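Local atomic coordinates of PHOX (Pseudomonas fluorescens, PDB entry 4A9V), a protein that is an alkaline phosphatase with a beta-propeller fold that hydrolyses phosphate monoesters by means of an iron-calcium cofactor. Residues N454-A459 with Q472-S477; E296-F301 with C400-N405. One frame throughout, in Å; residues are numbered along the deposited sequence.

Interaction 1 of 2, residues N454-A459 with Q472-S477; sequences NPSVHA and QNMFNS
The backbones of Asn454 and Met474 come nearest, CA to CA 6.3 Å, and no hydrogen bond joins the two loop segments. Met474 carries the contact. Its chain is extended beyond CG and brings the sulfur end-on to the amide oxygen of Asn454, the two side chains meeting at a slant. Met474 SD lies 3.2 Å from Asn454 OD1. The oxygen sits nearly opposite the CG-SD bond, with a CG-SD...OD1 angle of about 165°. This direction is consistent with a weak attractive sulfur-oxygen contact. Met474 CE continues past the amide and lies 3.7 Å from Ser456 OG. On the proline side, Pro455 CD packs on Met474 SD at 3.8 Å. Asn454 is the head of an Asx motif: its OD1 accepts Val457 N at 3.0 Å, with an N-H...O angle of 141° and the donor well above the carbonyl plane. A weak bond from Ser456 N reaches the same oxygen. The turn also closes through the backbone, where His458 N bonds Asn454 O at 2.8 Å. The first torsion of Asn454 (chi1 -168°) sets CG anti to the backbone N, which lets OD1 fold back over the turn. Its ND2 is held by the carbonyl oxygens of Asp502 and Ala504. With an alanine at Asn454, Val457 N would probably lose its side-chain acceptor, the Asp502 and Ala504 carbonyls their ND2 donor, and a gap would open beside the Met474 sulfur. Both segments belong to the long connection between strands 443-451 and 478-483, which lie in different sheets of the propeller. The contact lies about 25 Å from the centre of the chain, away from the metal sites. On the other segment, Arg523 bonds Met474 O through NH2 and Gln472 O through NH1.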
loop_
_atom_site.group_PDB
_atom_site.type_symbol
_atom_site.label_atom_id
_atom_site.label_comp_id
_atom_site.label_asym_id
_atom_site.label_seq_id
_atom_site.Cartn_x
_atom_site.Cartn_y
_atom_site.Cartn_z
ATOM N N ASN A 454 -7.574 -12.697 19.606
ATOM C CA ASN A 454 -8.723 -13.583 19.575
ATOM C C ASN A 454 -9.155 -13.918 20.995
ATOM O O ASN A 454 -8.633 -14.847 21.606
ATOM C CB ASN A 454 -8.402 -14.873 18.816
ATOM C CG ASN A 454 -9.645 -15.690 18.522
ATOM O OD1 ASN A 454 -10.573 -15.736 19.338
ATOM N ND2 ASN A 454 -9.700 -16.283 17.335
ATOM N N PRO A 455 -10.074 -13.126 21.553
ATOM C CA PRO A 455 -10.496 -13.334 22.936
ATOM C C PRO A 455 -11.423 -14.536 23.110
ATOM O O PRO A 455 -11.694 -14.928 24.239
ATOM C CB PRO A 455 -11.233 -12.038 23.285
ATOM C CG PRO A 455 -11.671 -11.481 21.974
ATOM C CD PRO A 455 -10.593 -11.859 21.002
ATOM N N SER A 456 -11.832 -15.165 22.014
ATOM C CA SER A 456 -12.567 -16.426 22.095
ATOM C C SER A 456 -11.628 -17.600 22.370
ATOM O O SER A 456 -11.940 -18.482 23.169
ATOM C CB SER A 456 -13.353 -16.671 20.808
ATOM O OG SER A 456 -14.472 -15.811 20.733
ATOM N N VAL A 457 -10.447 -17.554 21.766
ATOM C CA VAL A 457 -9.497 -18.655 21.824
ATOM C C VAL A 457 -8.465 -18.418 22.929
ATOM O O VAL A 457 -7.995 -19.365 23.558
ATOM C CB VAL A 457 -8.791 -18.817 20.466
ATOM C CG1 VAL A 457 -7.691 -19.860 20.553
ATOM C CG2 VAL A 457 -9.797 -19.171 19.376
ATOM N N HIS A 458 -8.160 -17.149 23.195
ATOM C CA HIS A 458 -7.045 -16.778 24.067
ATOM C C HIS A 458 -7.460 -15.783 25.125
ATOM O O HIS A 458 -6.702 -14.877 25.476
ATOM C CB HIS A 458 -5.884 -16.219 23.244
ATOM C CG HIS A 458 -5.257 -17.227 22.311
ATOM N ND1 HIS A 458 -4.650 -18.348 22.751
ATOM C CD2 HIS A 458 -5.154 -17.241 20.924
ATOM C CE1 HIS A 458 -4.144 -19.019 21.699
ATOM N NE2 HIS A 458 -4.488 -18.359 20.581
ATOM N N ALA A 459 -8.664 -15.948 25.661
ATOM C CA ALA A 459 -9.177 -15.040 26.679
ATOM C C ALA A 459 -8.176 -14.850 27.814
ATOM O O ALA A 459 -7.630 -15.821 28.335
ATOM C CB ALA A 459 -10.491 -15.567 27.231
ATOM N N GLN A 472 -17.125 -10.646 19.223
ATOM C CA GLN A 472 -17.981 -10.246 18.114
ATOM C C GLN A 472 -17.212 -9.570 16.977
ATOM O O GLN A 472 -17.484 -9.862 15.814
ATOM C CB GLN A 472 -19.130 -9.358 18.587
ATOM C CG GLN A 472 -20.222 -9.199 17.529
ATOM C CD GLN A 472 -19.824 -8.289 16.370
ATOM O OE1 GLN A 472 -19.066 -7.334 16.545
ATOM N NE2 GLN A 472 -20.419 -8.519 15.206
ATOM N N ASN A 473 -16.265 -8.684 17.297
ATOM C CA ASN A 473 -15.661 -7.806 16.289
ATOM C C ASN A 473 -14.249 -8.196 15.864
ATOM O O ASN A 473 -13.628 -7.498 15.066
ATOM C CB ASN A 473 -15.672 -6.343 16.747
ATOM C CG ASN A 473 -14.628 -6.046 17.808
ATOM O OD1 ASN A 473 -13.896 -6.933 18.232
ATOM N ND2 ASN A 473 -14.601 -4.807 18.288
ATOM N N MET A 474 -13.762 -9.333 16.341
ATOM C CA MET A 474 -12.344 -9.626 16.220
ATOM C C MET A 474 -11.908 -9.876 14.776
ATOM O O MET A 474 -12.654 -10.400 13.943
ATOM C CB MET A 474 -11.956 -10.799 17.114
ATOM C CG MET A 474 -12.756 -12.055 16.863
ATOM S SD MET A 474 -12.199 -13.372 17.950
ATOM C CE MET A 474 -13.253 -14.702 17.381
ATOM N N PHE A 475 -10.643 -9.553 14.525
ATOM C CA PHE A 475 -10.036 -9.614 13.200
ATOM C C PHE A 475 -8.531 -9.829 13.366
ATOM O O PHE A 475 -8.002 -9.745 14.475
ATOM C CB PHE A 475 -10.305 -8.310 12.437
ATOM C CG PHE A 475 -9.750 -7.084 13.113
ATOM C CD1 PHE A 475 -10.487 -6.410 14.085
ATOM C CD2 PHE A 475 -8.477 -6.621 12.803
ATOM C CE1 PHE A 475 -9.961 -5.294 14.715
ATOM C CE2 PHE A 475 -7.947 -5.516 13.451
ATOM C CZ PHE A 475 -8.685 -4.859 14.417
ATOM N N ASN A 476 -7.834 -10.093 12.274
ATOM C CA ASN A 476 -6.381 -10.188 12.346
ATOM C C ASN A 476 -5.713 -9.514 11.165
ATOM O O ASN A 476 -6.308 -9.385 10.086
ATOM C CB ASN A 476 -5.917 -11.646 12.494
ATOM C CG ASN A 476 -5.954 -12.415 11.191
ATOM O OD1 ASN A 476 -4.937 -12.550 10.506
ATOM N ND2 ASN A 476 -7.120 -12.980 10.868
ATOM N N SER A 477 -4.485 -9.055 11.395
ATOM C CA SER A 477 -3.625 -8.501 10.358
ATOM C C SER A 477 -4.261 -7.285 9.678
ATOM O O SER A 477 -4.397 -7.238 8.453
ATOM C CB SER A 477 -3.276 -9.571 9.328
ATOM O OG SER A 477 -2.673 -10.698 9.944
#

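Interaction 2 of 2, residues E296-F301 with C400-N405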
loop_
_atom_site.group_PDB
_atom_site.type_symbol
_atom_site.label_atom_id
_atom_site.label_comp_id
_atom_site.label_asym_id
_atom_site.label_seq_id
_atom_site.Cartn_x
_atom_site.Cartn_y
_atom_site.Cartn_z
ATOM N N GLU A 296 11.507 -4.005 10.056
ATOM C CA GLU A 296 11.922 -2.780 9.364
ATOM C C GLU A 296 11.176 -1.559 9.933
ATOM O O GLU A 296 10.595 -1.628 11.024
ATOM C CB GLU A 296 11.760 -2.926 7.848
ATOM C CG GLU A 296 12.720 -3.937 7.231
ATOM C CD GLU A 296 14.191 -3.531 7.215
ATOM O OE1 GLU A 296 14.558 -2.384 7.548
ATOM O OE2 GLU A 296 14.998 -4.373 6.774
ATOM N N PHE A 297 11.341 -0.402 9.293
ATOM C CA PHE A 297 11.147 0.875 9.962
ATOM C C PHE A 297 9.993 1.713 9.398
ATOM O O PHE A 297 9.421 1.422 8.336
ATOM C CB PHE A 297 12.435 1.695 9.909
ATOM C CG PHE A 297 13.661 0.934 10.350
ATOM C CD1 PHE A 297 13.669 0.251 11.554
ATOM C CD2 PHE A 297 14.822 0.944 9.585
ATOM C CE1 PHE A 297 14.815 -0.379 12.001
ATOM C CE2 PHE A 297 15.959 0.272 10.009
ATOM C CZ PHE A 297 15.947 -0.403 11.213
ATOM N N ILE A 298 9.681 2.783 10.130
ATOM C CA ILE A 298 8.748 3.828 9.710
ATOM C C ILE A 298 9.532 5.114 9.445
ATOM O O ILE A 298 10.387 5.508 10.238
ATOM C CB ILE A 298 7.684 4.070 10.801
ATOM C CG1 ILE A 298 6.827 2.813 10.985
ATOM C CG2 ILE A 298 6.817 5.274 10.453
ATOM C CD1 ILE A 298 5.977 2.819 12.235
ATOM N N TYR A 299 9.213 5.756 8.324
ATOM C CA TYR A 299 9.947 6.909 7.804
ATOM C C TYR A 299 9.031 8.131 7.652
ATOM O O TYR A 299 7.802 8.022 7.637
ATOM C CB TYR A 299 10.579 6.582 6.443
ATOM C CG TYR A 299 11.594 5.463 6.471
ATOM C CD1 TYR A 299 11.193 4.129 6.475
ATOM C CD2 TYR A 299 12.955 5.731 6.395
ATOM C CE1 TYR A 299 12.123 3.102 6.463
ATOM C CE2 TYR A 299 13.887 4.709 6.350
ATOM C CZ TYR A 299 13.470 3.403 6.394
ATOM O OH TYR A 299 14.426 2.414 6.348
ATOM N N LYS A 300 9.648 9.295 7.479
ATOM C CA LYS A 300 8.940 10.566 7.325
ATOM C C LYS A 300 9.795 11.479 6.454
ATOM O O LYS A 300 10.942 11.754 6.785
ATOM C CB LYS A 300 8.726 11.202 8.698
ATOM C CG LYS A 300 8.114 12.588 8.700
ATOM C CD LYS A 300 8.291 13.196 10.086
ATOM C CE LYS A 300 7.631 14.554 10.242
ATOM N NZ LYS A 300 7.941 15.127 11.582
ATOM N N PHE A 301 9.217 11.981 5.373
ATOM C CA PHE A 301 9.883 12.965 4.533
ATOM C C PHE A 301 9.236 14.322 4.758
ATOM O O PHE A 301 8.013 14.432 4.819
ATOM C CB PHE A 301 9.749 12.577 3.060
ATOM C CG PHE A 301 10.328 13.595 2.113
ATOM C CD1 PHE A 301 11.692 13.650 1.874
ATOM C CD2 PHE A 301 9.506 14.513 1.482
ATOM C CE1 PHE A 301 12.221 14.617 1.039
ATOM C CE2 PHE A 301 10.028 15.445 0.608
ATOM C CZ PHE A 301 11.390 15.498 0.384
ATOM N N CYS A 400 -0.908 3.899 12.049
ATOM C CA CYS A 400 -0.106 2.999 11.236
ATOM C C CYS A 400 -0.433 1.568 11.644
ATOM O O CYS A 400 -0.340 1.215 12.822
ATOM C CB CYS A 400 1.381 3.264 11.503
ATOM S SG CYS A 400 2.527 2.249 10.545
ATOM N N THR A 401 -0.771 0.727 10.675
ATOM C CA THR A 401 -0.926 -0.685 10.979
ATOM C C THR A 401 0.440 -1.355 11.098
ATOM O O THR A 401 1.385 -1.032 10.367
ATOM C CB THR A 401 -1.782 -1.400 9.926
ATOM O OG1 THR A 401 -1.232 -1.152 8.633
ATOM C CG2 THR A 401 -3.222 -0.927 9.980
ATOM N N LEU A 402 0.536 -2.252 12.068
ATOM C CA LEU A 402 1.682 -3.126 12.242
ATOM C C LEU A 402 1.110 -4.533 12.140
ATOM O O LEU A 402 0.433 -5.012 13.063
ATOM C CB LEU A 402 2.315 -2.874 13.616
ATOM C CG LEU A 402 2.837 -1.452 13.875
ATOM C CD1 LEU A 402 3.309 -1.312 15.316
ATOM C CD2 LEU A 402 3.974 -1.143 12.910
ATOM N N THR A 403 1.166 -5.095 10.938
ATOM C CA THR A 403 0.170 -6.079 10.563
ATOM C C THR A 403 0.328 -7.397 11.335
ATOM O O THR A 403 -0.661 -8.034 11.687
ATOM C CB THR A 403 0.118 -6.276 9.031
ATOM O OG1 THR A 403 -1.103 -6.940 8.698
ATOM C CG2 THR A 403 1.284 -7.079 8.494
ATOM N N ASN A 404 1.578 -7.790 11.579
ATOM C CA ASN A 404 1.939 -8.954 12.392
ATOM C C ASN A 404 3.466 -9.084 12.361
ATOM O O ASN A 404 4.146 -8.320 11.663
ATOM C CB ASN A 404 1.252 -10.238 11.892
ATOM C CG ASN A 404 1.434 -10.468 10.405
ATOM O OD1 ASN A 404 2.557 -10.583 9.908
ATOM N ND2 ASN A 404 0.316 -10.594 9.689
ATOM N N ASN A 405 4.014 -9.986 13.168
ATOM C CA ASN A 405 5.436 -10.299 13.107
ATOM C C ASN A 405 5.722 -11.562 13.890
ATOM O O ASN A 405 5.975 -11.531 15.095
ATOM C CB ASN A 405 6.278 -9.150 13.655
ATOM C CG ASN A 405 7.762 -9.412 13.537
ATOM O OD1 ASN A 405 8.180 -10.437 13.001
ATOM N ND2 ASN A 405 8.566 -8.437 13.939
#
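Ile298 and Cys400 meet on strands 296-303 and 398-402 of the beta-propeller, and only side chains join them. Four strands separate the two in the order of their antiparallel sheet, so they are not hydrogen-bonded neighbours. Their nearest CA atoms, of Ile298 and Cys400, are 9.0 Å apart. The separation is bridged by apolar side chains. The side chain of Ile298 spans most of it. CB already leans toward strand 398-402, but is still 5.5 Å from Cys400 SG. At CB the chain forks. The CG2 branch remains 5.2 Å from Cys400 SG. The CG1 branch is anti to the carbonyl carbon (chi1 -64°) and closes to 4.4 Å from the same sulfur. An extended second torsion (chi2 166°) then carries CD1 onward as the tip. This methyl reaches Cys400 SG at 3.9 Å. Cys400 meets it with SG anti to its own backbone N, which sends the sulfur out from strand 398-402. Leu402, two residues on, adds a second and looser apolar surface with one methyl of its isopropyl end. Leu430 and Trp432 of strand 428-434 also touch Ile298, as does Pro386 of strand 386-391. Cys400 in turn packs on Trp432 and Ile389. All three residues of the contact are buried. The backbone of Ile298 is paired separately, with Ala327 on the next strand of its sheet. The Cys400 side chain lies about 8 Å from that of Glu273, a calcium ligand. Ile298 CD1 thus sits against two groups of one strand, with Leu402 CD2 the farther at 4.5 Å.

In the fold
Interaction 2 closes along the chain before interaction 1 opens, and their centres are 22 Å apart. They meet at one end, where Ser477 OG and Asn404 ND2, 3.0 Å apart, probably form a hydrogen bond. Ser477 ends segment 472-477 and leads directly into strand 478-483. That strand carries the calcium ligand Asp479, whose carbonyl oxygen bonds Thr401 OG1 of segment 400-405. Interaction 2 lies nearer the metal cluster, though none of its touching residues is a metal ligand. The side chain of Cys400 is about 7 Å from that of Glu387, a calcium ligand, and about 10 Å from the mu-oxo-diiron group. Interaction 1 is peripheral, in the long loop preceding strand 478-483.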